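Side-chain contacts in transcriptional regulator, MarR/EmrR family (Clostridium acetobutylicum, PDB 3JW4), which probably binds DNA and regulates transcription as a two-subunit, winged helix-turn-helix protein of the MarR family: residues Arg20-Gly23 with Met24-Thr28; Thr28-Asp31 with Ala32-Glu36. One frame throughout, in Å; residues are numbered along the deposited sequence.

Overall arrangement
Contacts 1 and 2 are successive windows on one helix, 14-35, meeting at T28, with centres about 12 Å apart. Both rest on the i to i+4 backbone bonds of an alpha-helix, and each buries one apolar pair, I22 with L26 and A30 with L34, while the remaining side chains lie nearer the surface. Their surroundings set them apart. Contact 1 lies at the subunit interface, where S21 and K25 send their polar ends to the second subunit. Contact 2, near the end of the helix, is touched by no other chain of the assembly; its apolar residue L34 and its arginine R33 both turn to helix 105-126 of the same chain.

Contact 1: Arg20-Gly23 with Met24-Thr28; sequences RSIG and MKLKT
Two successive turns of helix 14-35, which in this MarR-family fold takes part in the dimer interface, meet where I22 and S21 lie one turn before L26 and K25. I22 and L26 run side by side and point the same way, CG2 of I22 lying 4.2 Å from CD1 of L26. That methyl of I22 stands anti to the backbone N, which carries it along the helix to the leucine. On the next face, with CG anti to the carbonyl carbon (chi1 -76°), the extended chain of K25 runs back alongside the preceding turn, its CG 3.3 Å from S21 O and its CE 3.7 Å from S21 OG. The lysine and serine ends thus lie together, and both bond to N145 OD1 of the second subunit; K25 NZ also forms a salt bridge with the terminal carboxylate of M148 there. The backbone N-H of selenomethionine M24 bonds to R20 O at 2.8 Å. One turn on, T28 OG1 gives a 2.7 Å hydrogen bond to M24 O. T28 N reaches the same oxygen from the opposite face of the carbonyl plane, so two donors grip it and the threonine hydroxyl is tied to its own helix. Around these turns, L26 packs on V121, S124 and I125 of helix 105-126, while I22 meets V144 and L26 meets M148 of the second subunit.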
# COMPACT_ATOMS: atom_id res chain seq x y z
N ARG B 20 4.58 -7.35 -2.83
CA ARG B 20 3.75 -6.97 -1.65
C ARG B 20 4.39 -7.38 -0.33
O ARG B 20 4.26 -6.70 0.66
CB ARG B 20 2.38 -7.64 -1.72
CG ARG B 20 1.55 -7.26 -2.92
CD ARG B 20 0.34 -8.19 -3.04
NE ARG B 20 -0.92 -7.48 -2.81
CZ ARG B 20 -1.93 -7.41 -3.69
NH1 ARG B 20 -1.85 -8.01 -4.89
NH2 ARG B 20 -3.03 -6.75 -3.37
N SER B 21 5.02 -8.55 -0.32
CA SER B 21 5.72 -9.07 0.85
C SER B 21 6.86 -8.14 1.26
O SER B 21 6.96 -7.75 2.43
CB SER B 21 6.28 -10.44 0.55
OG SER B 21 6.93 -10.99 1.64
N ILE B 22 7.68 -7.76 0.28
CA ILE B 22 8.76 -6.79 0.51
C ILE B 22 8.18 -5.44 0.97
O ILE B 22 8.58 -4.89 2.03
CB ILE B 22 9.64 -6.64 -0.73
CG1 ILE B 22 10.47 -7.91 -0.99
CG2 ILE B 22 10.63 -5.52 -0.55
CD1 ILE B 22 10.96 -8.01 -2.43
N GLY B 23 7.20 -4.92 0.23
CA GLY B 23 6.47 -3.70 0.66
C GLY B 23 5.95 -3.69 2.09
O GLY B 23 6.11 -2.69 2.83
N MSE B 24 5.27 -4.78 2.45
CA MSE B 24 4.67 -4.89 3.77
C MSE B 24 5.79 -5.00 4.83
O MSE B 24 5.66 -4.43 5.93
CB MSE B 24 3.66 -6.06 3.84
CG MSE B 24 2.31 -5.81 3.08
SE MSE B 24 0.86 -7.19 3.24
CE MSE B 24 -0.26 -6.65 1.73
N LYS B 25 6.89 -5.69 4.51
CA LYS B 25 8.02 -5.79 5.44
C LYS B 25 8.70 -4.42 5.65
O LYS B 25 9.10 -4.09 6.78
CB LYS B 25 9.07 -6.81 4.96
CG LYS B 25 8.67 -8.25 5.16
CD LYS B 25 9.64 -9.22 4.49
CE LYS B 25 9.15 -10.65 4.61
NZ LYS B 25 10.05 -11.62 3.98
N LEU B 26 8.86 -3.65 4.58
CA LEU B 26 9.46 -2.32 4.71
C LEU B 26 8.56 -1.41 5.56
O LEU B 26 9.03 -0.75 6.49
CB LEU B 26 9.67 -1.66 3.34
CG LEU B 26 10.62 -2.36 2.36
CD1 LEU B 26 10.61 -1.68 1.04
CD2 LEU B 26 12.03 -2.44 2.91
N LYS B 27 7.28 -1.41 5.24
CA LYS B 27 6.32 -0.58 5.93
C LYS B 27 6.20 -0.94 7.41
O LYS B 27 6.00 -0.06 8.22
CB LYS B 27 4.94 -0.66 5.29
CG LYS B 27 4.01 0.48 5.73
CD LYS B 27 2.54 0.14 5.54
CE LYS B 27 1.65 1.37 5.86
NZ LYS B 27 0.39 0.96 6.55
N THR B 28 6.32 -2.22 7.74
CA THR B 28 6.23 -2.66 9.13
C THR B 28 7.45 -2.18 9.88
O THR B 28 7.33 -1.57 10.94
CB THR B 28 6.09 -4.19 9.23
OG1 THR B 28 4.89 -4.59 8.56
CG2 THR B 28 6.02 -4.66 10.69

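Contact 2: Thr28-Asp31 with Ala32-Glu36; sequences TSAD and ARLAE
With CG anti to its carbonyl carbon (chi1 -66°), L34 lays its side chain back over the A30 carbonyl one turn earlier. CG comes to 3.2 Å and CD1 to 3.3 Å from A30 O, and the same methyl lies 4.5 Å from A30 CB, a looser apolar contact. A30 O also accepts the backbone N-H of L34 at 3.1 Å, almost in line with its C=O bond, so L34 bonds to this oxygen through its N-H and packs its CG and CD1 against it. The smaller side chains repeat the approach without the branch: A32 CB lies 3.3 Å from T28 O, and A35 CB sits 3.1 Å from D31 O. R33 behaves differently. Its CB stays 3.6 Å from S29 O, but its end leads away from this turn, and its guanidinium NH2 makes a salt bridge with E120 on helix 105-126. The same helix receives L34, which packs on F114 and I117, and I117 also meets R33. D31 turns its carboxylate from the following turn, and OD2 forms a long, weak ion pair with K27. Within the turns, then, four i to i+4 backbone bonds do the holding, with close CB or CG approaches to carbonyl oxygens and the loose A30-L34 pair added; the charged ends find partners beyond them, R33 adding an ionic link between two helices and D31 probably a weak attraction along its own.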
# COMPACT_ATOMS: atom_id res chain seq x y z
N THR B 28 6.32 -2.22 7.74
CA THR B 28 6.23 -2.66 9.13
C THR B 28 7.45 -2.18 9.88
O THR B 28 7.33 -1.57 10.94
CB THR B 28 6.09 -4.19 9.23
OG1 THR B 28 4.89 -4.59 8.56
CG2 THR B 28 6.02 -4.66 10.69
N SER B 29 8.63 -2.47 9.33
CA SER B 29 9.88 -1.88 9.81
C SER B 29 9.68 -0.36 10.09
O SER B 29 9.93 0.11 11.20
CB SER B 29 10.97 -2.06 8.75
OG SER B 29 12.13 -2.67 9.27
N ALA B 30 9.18 0.39 9.10
CA ALA B 30 9.11 1.86 9.24
C ALA B 30 8.01 2.30 10.21
O ALA B 30 8.27 3.13 11.08
CB ALA B 30 8.92 2.55 7.89
N ASP B 31 6.80 1.78 10.06
CA ASP B 31 5.69 2.15 10.95
C ASP B 31 6.00 1.93 12.43
O ASP B 31 5.59 2.76 13.27
CB ASP B 31 4.41 1.39 10.60
CG ASP B 31 3.78 1.89 9.33
OD1 ASP B 31 4.25 2.94 8.80
OD2 ASP B 31 2.82 1.23 8.86
N ALA B 32 6.72 0.84 12.72
CA ALA B 32 7.07 0.49 14.10
C ALA B 32 8.13 1.42 14.68
O ALA B 32 7.99 1.87 15.83
CB ALA B 32 7.52 -0.98 14.20
N ARG B 33 9.16 1.74 13.90
CA ARG B 33 10.23 2.66 14.35
C ARG B 33 9.76 4.13 14.51
O ARG B 33 10.34 4.93 15.27
CB ARG B 33 11.41 2.57 13.38
CG ARG B 33 12.71 2.18 14.09
CD ARG B 33 13.85 1.93 13.10
NE ARG B 33 14.98 2.84 13.33
CZ ARG B 33 16.09 2.87 12.59
NH1 ARG B 33 17.04 3.75 12.89
NH2 ARG B 33 16.26 2.02 11.58
N LEU B 34 8.70 4.48 13.79
CA LEU B 34 8.12 5.80 13.87
C LEU B 34 7.12 5.88 15.02
O LEU B 34 7.06 6.90 15.73
CB LEU B 34 7.42 6.13 12.56
CG LEU B 34 8.34 6.27 11.36
CD1 LEU B 34 7.49 6.17 10.08
CD2 LEU B 34 9.13 7.56 11.44
N ALA B 35 6.32 4.82 15.17
CA ALA B 35 5.23 4.73 16.16
C ALA B 35 5.76 4.93 17.57
O ALA B 35 5.07 5.50 18.42
CB ALA B 35 4.51 3.37 16.06
N GLU B 36 6.98 4.46 17.81
CA GLU B 36 7.63 4.67 19.10
C GLU B 36 7.79 6.17 19.39
O GLU B 36 7.74 6.60 20.54
CB GLU B 36 8.98 3.92 19.19
CG GLU B 36 8.97 2.73 20.13
CD GLU B 36 8.21 1.52 19.59
OE1 GLU B 36 8.59 1.00 18.51
OE2 GLU B 36 7.26 1.06 20.27